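Local coordinates for protein proto-oncogene vav (Homo sapiens, PDB 6NEW) that probably activates Rac and related Rho-family GTPases as a guanine nucleotide exchange factor, through a catalytic DH domain followed by PH and zinc-binding C1 domains, at residues L59-I62 with Q63-L67; C44-E47 with I48-E52; E336-K339 with K340-Q344; D222-T225 with L226-I229. All coordinates share one frame; numbering follows the deposited sequence.

Contact 1. Residues L59-I62 with Q63-L67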
loop_
_atom_site.group_PDB
_atom_site.type_symbol
_atom_site.label_atom_id
_atom_site.label_comp_id
_atom_site.label_asym_id
_atom_site.label_seq_id
_atom_site.Cartn_x
_atom_site.Cartn_y
_atom_site.Cartn_z
ATOM N N LEU A 59 -0.579 -4.422 23.971
ATOM C CA LEU A 59 -1.609 -3.435 23.629
ATOM C C LEU A 59 -2.249 -2.896 24.910
ATOM O O LEU A 59 -2.541 -1.700 24.997
ATOM C CB LEU A 59 -2.683 -4.005 22.674
ATOM C CG LEU A 59 -2.242 -4.364 21.239
ATOM C CD1 LEU A 59 -3.303 -5.204 20.542
ATOM C CD2 LEU A 59 -1.956 -3.117 20.408
ATOM N N GLY A 60 -2.415 -3.782 25.898
ATOM C CA GLY A 60 -2.933 -3.461 27.225
ATOM C C GLY A 60 -1.946 -2.603 27.989
ATOM O O GLY A 60 -2.342 -1.667 28.687
ATOM N N SER A 61 -0.643 -2.889 27.805
ATOM C CA SER A 61 0.455 -2.142 28.401
ATOM C C SER A 61 0.502 -0.710 27.850
ATOM O O SER A 61 0.640 0.224 28.636
ATOM C CB SER A 61 1.784 -2.846 28.165
ATOM O OG SER A 61 2.800 -2.178 28.891
ATOM N N ILE A 62 0.356 -0.535 26.510
ATOM C CA ILE A 62 0.332 0.780 25.859
ATOM C C ILE A 62 -0.927 1.553 26.296
ATOM O O ILE A 62 -0.853 2.770 26.450
ATOM C CB ILE A 62 0.514 0.697 24.304
ATOM C CG1 ILE A 62 1.922 0.180 23.928
ATOM C CG2 ILE A 62 0.255 2.064 23.625
ATOM C CD1 ILE A 62 2.138 -0.193 22.455
ATOM N N GLN A 63 -2.054 0.859 26.531
ATOM C CA GLN A 63 -3.271 1.539 26.963
ATOM C C GLN A 63 -3.230 1.949 28.439
ATOM O O GLN A 63 -3.384 3.129 28.747
ATOM C CB GLN A 63 -4.545 0.733 26.647
ATOM C CG GLN A 63 -5.820 1.486 27.028
ATOM C CD GLN A 63 -7.085 0.870 26.502
ATOM O OE1 GLN A 63 -7.243 0.635 25.301
ATOM N NE2 GLN A 63 -8.049 0.666 27.384
ATOM N N GLN A 64 -3.029 0.977 29.341
ATOM C CA GLN A 64 -3.050 1.193 30.786
ATOM C C GLN A 64 -1.861 1.979 31.345
ATOM O O GLN A 64 -2.050 2.714 32.313
ATOM C CB GLN A 64 -3.225 -0.135 31.542
ATOM C CG GLN A 64 -4.578 -0.822 31.289
ATOM C CD GLN A 64 -5.767 0.026 31.690
ATOM O OE1 GLN A 64 -5.984 0.324 32.871
ATOM N NE2 GLN A 64 -6.571 0.426 30.714
ATOM N N HIS A 65 -0.668 1.854 30.748
ATOM C CA HIS A 65 0.509 2.558 31.254
ATOM C C HIS A 65 0.898 3.808 30.446
ATOM O O HIS A 65 1.717 4.584 30.933
ATOM C CB HIS A 65 1.698 1.595 31.404
ATOM C CG HIS A 65 1.413 0.447 32.325
ATOM N ND1 HIS A 65 0.584 -0.600 31.944
ATOM C CD2 HIS A 65 1.830 0.233 33.594
ATOM C CE1 HIS A 65 0.534 -1.413 32.985
ATOM N NE2 HIS A 65 1.268 -0.955 34.002
ATOM N N PHE A 66 0.300 4.032 29.252
ATOM C CA PHE A 66 0.612 5.208 28.432
ATOM C C PHE A 66 -0.635 6.005 27.987
ATOM O O PHE A 66 -0.619 7.223 28.127
ATOM C CB PHE A 66 1.503 4.849 27.226
ATOM C CG PHE A 66 2.874 4.291 27.534
ATOM C CD1 PHE A 66 3.048 2.940 27.819
ATOM C CD2 PHE A 66 4.005 5.096 27.449
ATOM C CE1 PHE A 66 4.319 2.420 28.083
ATOM C CE2 PHE A 66 5.279 4.571 27.696
ATOM C CZ PHE A 66 5.426 3.239 28.022
ATOM N N LEU A 67 -1.694 5.342 27.449
ATOM C CA LEU A 67 -2.918 6.010 26.955
ATOM C C LEU A 67 -3.757 6.660 28.053
ATOM O O LEU A 67 -3.931 7.878 28.010
ATOM C CB LEU A 67 -3.802 5.084 26.082
ATOM C CG LEU A 67 -4.899 5.755 25.206
ATOM C CD1 LEU A 67 -5.178 4.942 23.965
ATOM C CD2 LEU A 67 -6.226 5.899 25.953
#
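The carbonyl of S61 meets H65 twice, and this pairing stands where the helix 37-71 passes from an ordinary alpha turn into a wider pi-type one. The backbone N of H65 donates to S61 O at 3.0 Å. H65 ND1 also approaches S61 O, at 3.4 Å and with a bent N-H angle of 132°, a weak bond. The ring can do this because its CG lies beside its own backbone N (chi1 -59°), which folds the imidazole back along the helix and sets its edge against the S61 carbonyl. The turn before is regular: Q63 N donates to L59 O, and Q64 N donates to G60 O at 2.8 Å, nearly straight at 169°.

One residue later the pattern slips. I62 O takes its good bond from L67 N, 2.9 Å away and in the carbonyl plane, while F66 N reaches the same I62 O only weakly at 3.3 Å. The i+5 bond is the signature of the pi-type turn at 63-67. F66 CB lies 3.2 Å from I62 O, and the ring edge is turned to S61 O, with CD1 3.7 Å from that oxygen.

All this belongs to the first long helix of the Dbl-homology (RhoGEF) bundle. L59 and Q63 lean on L90 of helix 86-105. S61 and H65 lie on A161 of helix 148-162, while I62 and F66 both touch F83 and L171, the latter from the short helix 168-171.

Contact 2. Residues C44-E47 with I48-E52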
loop_
_atom_site.group_PDB
_atom_site.type_symbol
_atom_site.label_atom_id
_atom_site.label_comp_id
_atom_site.label_asym_id
_atom_site.label_seq_id
_atom_site.Cartn_x
_atom_site.Cartn_y
_atom_site.Cartn_z
ATOM N N CYS A 44 4.402 -24.988 16.934
ATOM C CA CYS A 44 3.905 -23.885 16.115
ATOM C C CYS A 44 2.631 -23.348 16.719
ATOM O O CYS A 44 2.480 -22.132 16.810
ATOM C CB CYS A 44 3.710 -24.313 14.663
ATOM S SG CYS A 44 5.253 -24.671 13.787
ATOM N N LEU A 45 1.742 -24.255 17.194
ATOM C CA LEU A 45 0.478 -23.908 17.856
ATOM C C LEU A 45 0.720 -23.184 19.179
ATOM O O LEU A 45 -0.017 -22.259 19.512
ATOM C CB LEU A 45 -0.404 -25.146 18.089
ATOM C CG LEU A 45 -0.973 -25.859 16.859
ATOM C CD1 LEU A 45 -1.512 -27.215 17.238
ATOM C CD2 LEU A 45 -2.085 -25.057 16.199
ATOM N N ARG A 46 1.768 -23.599 19.910
ATOM C CA ARG A 46 2.189 -23.011 21.181
ATOM C C ARG A 46 2.722 -21.594 20.958
ATOM O O ARG A 46 2.367 -20.689 21.720
ATOM C CB ARG A 46 3.269 -23.879 21.847
ATOM C CG ARG A 46 2.779 -24.665 23.055
ATOM C CD ARG A 46 3.932 -25.357 23.775
ATOM N NE ARG A 46 4.503 -26.459 22.994
ATOM C CZ ARG A 46 4.046 -27.709 23.005
ATOM N NH1 ARG A 46 3.000 -28.038 23.754
ATOM N NH2 ARG A 46 4.631 -28.639 22.260
ATOM N N GLU A 47 3.563 -21.406 19.902
ATOM C CA GLU A 47 4.134 -20.106 19.532
ATOM C C GLU A 47 3.025 -19.139 19.129
ATOM O O GLU A 47 3.001 -18.026 19.636
ATOM C CB GLU A 47 5.180 -20.234 18.415
ATOM C CG GLU A 47 6.224 -19.128 18.474
ATOM C CD GLU A 47 7.106 -18.966 17.249
ATOM O OE1 GLU A 47 7.573 -19.991 16.700
ATOM O OE2 GLU A 47 7.369 -17.804 16.864
ATOM N N ILE A 48 2.078 -19.587 18.284
ATOM C CA ILE A 48 0.919 -18.803 17.838
ATOM C C ILE A 48 0.128 -18.267 19.038
ATOM O O ILE A 48 -0.198 -17.078 19.074
ATOM C CB ILE A 48 0.036 -19.608 16.831
ATOM C CG1 ILE A 48 0.727 -19.697 15.449
ATOM C CG2 ILE A 48 -1.368 -19.009 16.697
ATOM C CD1 ILE A 48 0.244 -20.820 14.533
ATOM N N GLN A 49 -0.125 -19.133 20.038
ATOM C CA GLN A 49 -0.866 -18.787 21.250
ATOM C C GLN A 49 -0.091 -17.856 22.181
ATOM O O GLN A 49 -0.622 -16.823 22.577
ATOM C CB GLN A 49 -1.295 -20.051 21.997
ATOM C CG GLN A 49 -2.391 -19.789 23.031
ATOM C CD GLN A 49 -2.718 -20.985 23.894
ATOM O OE1 GLN A 49 -2.418 -22.139 23.567
ATOM N NE2 GLN A 49 -3.376 -20.732 25.008
ATOM N N GLN A 50 1.144 -18.233 22.541
ATOM C CA GLN A 50 1.991 -17.465 23.452
ATOM C C GLN A 50 2.339 -16.077 22.911
ATOM O O GLN A 50 2.338 -15.116 23.689
ATOM C CB GLN A 50 3.246 -18.261 23.860
ATOM C CG GLN A 50 2.932 -19.413 24.824
ATOM C CD GLN A 50 4.017 -20.461 24.966
ATOM O OE1 GLN A 50 5.206 -20.229 24.699
ATOM N NE2 GLN A 50 3.623 -21.648 25.414
ATOM N N THR A 51 2.608 -15.958 21.593
ATOM C CA THR A 51 2.919 -14.656 20.985
ATOM C C THR A 51 1.679 -13.764 20.966
ATOM O O THR A 51 1.812 -12.568 21.194
ATOM C CB THR A 51 3.607 -14.774 19.625
ATOM O OG1 THR A 51 2.767 -15.488 18.720
ATOM C CG2 THR A 51 5.003 -15.396 19.715
ATOM N N GLU A 52 0.480 -14.349 20.758
ATOM C CA GLU A 52 -0.784 -13.614 20.778
ATOM C C GLU A 52 -1.114 -13.132 22.185
ATOM O O GLU A 52 -1.667 -12.039 22.323
ATOM C CB GLU A 52 -1.940 -14.442 20.204
ATOM C CG GLU A 52 -3.192 -13.625 19.885
ATOM C CD GLU A 52 -3.036 -12.488 18.883
ATOM O OE1 GLU A 52 -2.262 -12.647 17.910
ATOM O OE2 GLU A 52 -3.710 -11.447 19.056
#
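With its hydroxyl set between the backbone N and the carbonyl carbon (chi1 60°), T51 turns OG1 back onto the preceding turn of helix 37-71, a long helix of the RhoGEF (Dbl-homology) bundle. There T51 OG1 donates to E47 O at 2.7 Å, and T51 N donates to the same oxygen at 2.9 Å. One carbonyl thus holds a threonine by two groups, a common way for a helix to satisfy a hydroxyl. The same rotation lays the methyl CG2 across the E47 side chain, 4.1 Å from its CG. OG1 also has a weak bond from R178, whose guanidinium makes a salt bridge to E52.

The neighbouring turn is regular, with I48 N on C44 O and Q50 N on R46 O, the latter with its N-H aimed almost directly at the oxygen (170°). I48 curls its CG1 and CD1 over the C44 carbonyl before reaching L189 of helix 182-191. On the exposed side, R46 and Q50 run alongside each other in the same direction, their guanidinium and amide planes 42° apart. What touches there is the aliphatic part of the arginine: R46 CG lies 3.9 Å from Q50 NE2.

Contact 3. Residues E336-K339 with K340-Q344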
loop_
_atom_site.group_PDB
_atom_site.type_symbol
_atom_site.label_atom_id
_atom_site.label_comp_id
_atom_site.label_asym_id
_atom_site.label_seq_id
_atom_site.Cartn_x
_atom_site.Cartn_y
_atom_site.Cartn_z
ATOM N N GLU A 336 19.778 6.630 -21.869
ATOM C CA GLU A 336 19.271 5.982 -20.654
ATOM C C GLU A 336 17.956 6.629 -20.227
ATOM O O GLU A 336 17.003 5.916 -19.911
ATOM C CB GLU A 336 20.291 6.053 -19.497
ATOM C CG GLU A 336 21.607 5.343 -19.760
ATOM C CD GLU A 336 22.646 6.185 -20.482
ATOM O OE1 GLU A 336 23.187 7.129 -19.859
ATOM O OE2 GLU A 336 22.920 5.901 -21.671
ATOM N N LEU A 337 17.903 7.974 -20.255
ATOM C CA LEU A 337 16.716 8.757 -19.928
ATOM C C LEU A 337 15.555 8.442 -20.886
ATOM O O LEU A 337 14.437 8.191 -20.424
ATOM C CB LEU A 337 17.034 10.264 -19.948
ATOM C CG LEU A 337 17.621 10.824 -18.668
ATOM C CD1 LEU A 337 18.296 12.170 -18.916
ATOM C CD2 LEU A 337 16.558 10.940 -17.582
ATOM N N LYS A 338 15.846 8.443 -22.217
ATOM C CA LYS A 338 14.907 8.148 -23.301
ATOM C C LYS A 338 14.311 6.778 -23.066
ATOM O O LYS A 338 13.087 6.653 -23.015
ATOM C CB LYS A 338 15.607 8.187 -24.673
ATOM C CG LYS A 338 14.659 7.799 -25.813
ATOM C CD LYS A 338 15.414 7.361 -27.029
ATOM C CE LYS A 338 14.677 6.278 -27.735
ATOM N NZ LYS A 338 15.178 6.121 -29.112
ATOM N N LYS A 339 15.188 5.771 -22.862
ATOM C CA LYS A 339 14.826 4.386 -22.600
ATOM C C LYS A 339 13.914 4.282 -21.371
ATOM O O LYS A 339 12.923 3.566 -21.422
ATOM C CB LYS A 339 16.093 3.513 -22.431
ATOM C CG LYS A 339 15.854 2.012 -22.654
ATOM C CD LYS A 339 16.911 1.142 -21.976
ATOM C CE LYS A 339 16.646 -0.329 -22.191
ATOM N NZ LYS A 339 17.397 -1.175 -21.230
ATOM N N LYS A 340 14.245 5.027 -20.285
ATOM C CA LYS A 340 13.498 5.066 -19.037
ATOM C C LYS A 340 12.099 5.703 -19.202
ATOM O O LYS A 340 11.133 5.140 -18.691
ATOM C CB LYS A 340 14.320 5.746 -17.925
ATOM C CG LYS A 340 13.631 5.807 -16.555
ATOM C CD LYS A 340 13.597 4.490 -15.751
ATOM C CE LYS A 340 12.661 4.673 -14.575
ATOM N NZ LYS A 340 13.079 3.888 -13.389
ATOM N N TRP A 341 11.996 6.839 -19.913
ATOM C CA TRP A 341 10.723 7.517 -20.141
ATOM C C TRP A 341 9.768 6.668 -20.996
ATOM O O TRP A 341 8.572 6.593 -20.699
ATOM C CB TRP A 341 10.944 8.891 -20.784
ATOM C CG TRP A 341 11.216 9.978 -19.802
ATOM C CD1 TRP A 341 12.430 10.329 -19.283
ATOM C CD2 TRP A 341 10.258 10.886 -19.241
ATOM N NE1 TRP A 341 12.293 11.422 -18.457
ATOM C CE2 TRP A 341 10.970 11.794 -18.422
ATOM C CE3 TRP A 341 8.867 11.031 -19.361
ATOM C CZ2 TRP A 341 10.335 12.827 -17.718
ATOM C CZ3 TRP A 341 8.237 12.054 -18.669
ATOM C CH2 TRP A 341 8.967 12.935 -17.852
ATOM N N MET A 342 10.318 6.025 -22.044
ATOM C CA MET A 342 9.633 5.140 -22.978
ATOM C C MET A 342 8.993 3.978 -22.240
ATOM O O MET A 342 7.827 3.658 -22.483
ATOM C CB MET A 342 10.650 4.596 -23.984
ATOM C CG MET A 342 10.042 3.655 -24.998
ATOM S SD MET A 342 9.646 4.579 -26.475
ATOM C CE MET A 342 11.282 4.718 -27.110
ATOM N N GLU A 343 9.777 3.332 -21.368
ATOM C CA GLU A 343 9.364 2.214 -20.530
ATOM C C GLU A 343 8.207 2.672 -19.586
ATOM O O GLU A 343 7.240 1.934 -19.402
ATOM C CB GLU A 343 10.584 1.717 -19.754
ATOM C CG GLU A 343 10.378 0.524 -18.830
ATOM C CD GLU A 343 11.460 0.450 -17.762
ATOM O OE1 GLU A 343 11.156 0.752 -16.584
ATOM O OE2 GLU A 343 12.633 0.190 -18.125
ATOM N N GLN A 344 8.284 3.906 -19.058
ATOM C CA GLN A 344 7.241 4.455 -18.197
ATOM C C GLN A 344 5.945 4.800 -18.953
ATOM O O GLN A 344 4.870 4.655 -18.369
ATOM C CB GLN A 344 7.754 5.643 -17.384
ATOM C CG GLN A 344 8.866 5.270 -16.379
ATOM C CD GLN A 344 8.428 4.335 -15.302
ATOM O OE1 GLN A 344 7.431 4.556 -14.618
ATOM N NE2 GLN A 344 9.151 3.256 -15.138
#
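K338 and M342 run side by side on the inner face of the helix 335-352, the C-terminal helix of the PH domain, and meet near their ends, with K338 CE 3.8 Å from the methyl M342 CE. The lysine starts away from the backbone N (chi1 177°) and bends further out; the methionine starts the same way but turns at chi2 and chi3, which brings its methyl back onto the lysine's carbon chain. Only CE of the lysine touches the methionine side chain, and NZ goes on to a salt bridge with D302 and hydrogen bonds to the carbonyls of D303 and M316, a full set of partners for a buried amine.

W341 completes the close-packed side. Its ring edge is turned to the preceding turn, CD1 lying 3.1 Å from L337 O, the carbonyl that also accepts W341 N at 2.8 Å. M342 N on K338 O, at 3.0 Å and 164°, continues the regular backbone ladder.

The outer face is much looser. K339 and E343 are an i, i+4 pair of opposite charge, yet K339 NZ and E343 OE2 stay 5.8 Å apart, too far for a salt bridge; any attraction is probably weak. K340 keeps just its CB against the first turn, 3.3 Å from E336 O, and its chain then leads away.

The inner face closes one end of the PH beta-barrel. W341 stacks on F332 and touches I251, A270 and L272 of strands 249-258 and 266-273, while M342 reaches F317 and V300 of strands 315-321 and 298-302.

Contact 4. Residues D222-T225 with L226-I229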
loop_
_atom_site.group_PDB
_atom_site.type_symbol
_atom_site.label_atom_id
_atom_site.label_comp_id
_atom_site.label_asym_id
_atom_site.label_seq_id
_atom_site.Cartn_x
_atom_site.Cartn_y
_atom_site.Cartn_z
ATOM N N ASP A 222 0.661 3.600 -0.877
ATOM C CA ASP A 222 -0.295 4.563 -1.433
ATOM C C ASP A 222 -0.245 5.932 -0.772
ATOM O O ASP A 222 -0.385 6.946 -1.468
ATOM C CB ASP A 222 -1.716 4.011 -1.429
ATOM C CG ASP A 222 -2.011 2.984 -2.501
ATOM O OD1 ASP A 222 -1.091 2.660 -3.291
ATOM O OD2 ASP A 222 -3.167 2.529 -2.575
ATOM N N ASN A 223 -0.053 5.982 0.557
ATOM C CA ASN A 223 0.065 7.271 1.240
ATOM C C ASN A 223 1.314 8.027 0.816
ATOM O O ASN A 223 1.242 9.233 0.626
ATOM C CB ASN A 223 0.001 7.121 2.744
ATOM C CG ASN A 223 -1.352 6.739 3.282
ATOM O OD1 ASN A 223 -2.411 6.923 2.658
ATOM N ND2 ASN A 223 -1.337 6.234 4.480
ATOM N N GLU A 224 2.405 7.322 0.545
ATOM C CA GLU A 224 3.629 7.952 0.018
ATOM C C GLU A 224 3.341 8.564 -1.357
ATOM O O GLU A 224 3.815 9.681 -1.633
ATOM C CB GLU A 224 4.731 6.914 -0.169
ATOM C CG GLU A 224 5.273 6.343 1.126
ATOM C CD GLU A 224 5.853 4.951 0.986
ATOM O OE1 GLU A 224 6.435 4.684 -0.090
ATOM O OE2 GLU A 224 5.733 4.132 1.930
ATOM N N THR A 225 2.580 7.804 -2.222
ATOM C CA THR A 225 2.160 8.220 -3.567
ATOM C C THR A 225 1.294 9.463 -3.462
ATOM O O THR A 225 1.556 10.435 -4.163
ATOM C CB THR A 225 1.463 7.067 -4.303
ATOM O OG1 THR A 225 2.367 5.976 -4.465
ATOM C CG2 THR A 225 0.942 7.460 -5.654
ATOM N N LEU A 226 0.282 9.442 -2.564
ATOM C CA LEU A 226 -0.626 10.558 -2.350
ATOM C C LEU A 226 0.112 11.769 -1.794
ATOM O O LEU A 226 -0.233 12.899 -2.148
ATOM C CB LEU A 226 -1.863 10.165 -1.506
ATOM C CG LEU A 226 -2.825 9.123 -2.141
ATOM C CD1 LEU A 226 -3.707 8.459 -1.111
ATOM C CD2 LEU A 226 -3.688 9.724 -3.227
ATOM N N ARG A 227 1.163 11.548 -0.998
ATOM C CA ARG A 227 2.012 12.623 -0.455
ATOM C C ARG A 227 2.819 13.277 -1.570
ATOM O O ARG A 227 2.870 14.501 -1.658
ATOM C CB ARG A 227 2.909 12.122 0.685
ATOM C CG ARG A 227 2.716 12.937 1.965
ATOM C CD ARG A 227 3.344 12.287 3.187
ATOM N NE ARG A 227 2.374 11.497 3.957
ATOM C CZ ARG A 227 2.464 10.185 4.177
ATOM N NH1 ARG A 227 3.479 9.486 3.678
ATOM N NH2 ARG A 227 1.542 9.566 4.905
ATOM N N GLN A 228 3.347 12.454 -2.479
ATOM C CA GLN A 228 4.079 12.862 -3.675
ATOM C C GLN A 228 3.165 13.634 -4.641
ATOM O O GLN A 228 3.608 14.642 -5.200
ATOM C CB GLN A 228 4.708 11.627 -4.326
ATOM C CG GLN A 228 5.256 11.829 -5.734
ATOM C CD GLN A 228 5.679 10.531 -6.383
ATOM O OE1 GLN A 228 5.156 9.432 -6.108
ATOM N NE2 GLN A 228 6.625 10.644 -7.289
ATOM N N ILE A 229 1.887 13.185 -4.819
ATOM C CA ILE A 229 0.891 13.862 -5.668
ATOM C C ILE A 229 0.584 15.244 -5.089
ATOM O O ILE A 229 0.584 16.231 -5.837
ATOM C CB ILE A 229 -0.379 12.999 -5.922
ATOM C CG1 ILE A 229 -0.092 11.841 -6.906
ATOM C CG2 ILE A 229 -1.591 13.841 -6.390
ATOM C CD1 ILE A 229 -1.047 10.651 -6.734
HETATM O O HOH W 1 4.217 6.974 -6.930
#
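Helix 196-235, which runs from the RhoGEF bundle toward the PH domain, carries this turn at a point where the C1 domain also comes close. The i to i+4 ladder is intact: L226 N donates to D222 O, R227 N to N223 O, and I229 N to T225 O at 2.8 Å. R227 bends at chi3 and folds back over the earlier turn, so that one face of its guanidinium sits above N223 O and NH2 comes 3.6 Å from N223 CB. E224 is no salt-bridge partner here; its OE2 is 6.1 Å from R227 NH1.

Across the helix, T225 and I229 meet at a slant, CG2 of the threonine 3.9 Å from CD1 of the isoleucine. This methyl contact lies against P249, with I229 and L226 also on F386. The T225 hydroxyl bonds to R221 O and also shares a water with Q228: the water is 3.2 Å from T225 OG1 and donates to Q228 OE1 at 2.8 Å.

D222 turns its carboxylate outward. The backbone N-H groups of T385 and F386 both bind D222 OD2 and probably stabilise its negative charge, with R248 only a long, weak ion pair at OD1.

From the N terminus the order is contact 2, contact 1, contact 4, contact 3. Each lies within a single helix and joins residues about one helical turn apart, so none closes a long loop, and all run in series without nesting or crossing. Contacts 2 and 1 share helix 37-71, their centres about 22 Å apart, and set that helix against other helices of the RhoGEF bundle. Contact 4, on helix 196-235, stands between the bundle and the PH domain and touches residues T385 and F386 of the C1 domain. Contact 3 is on the PH helix, its centre about 22 Å from that of contact 4 and about 50 Å from those of contacts 1 and 2, on the opposite side of the chain's centre.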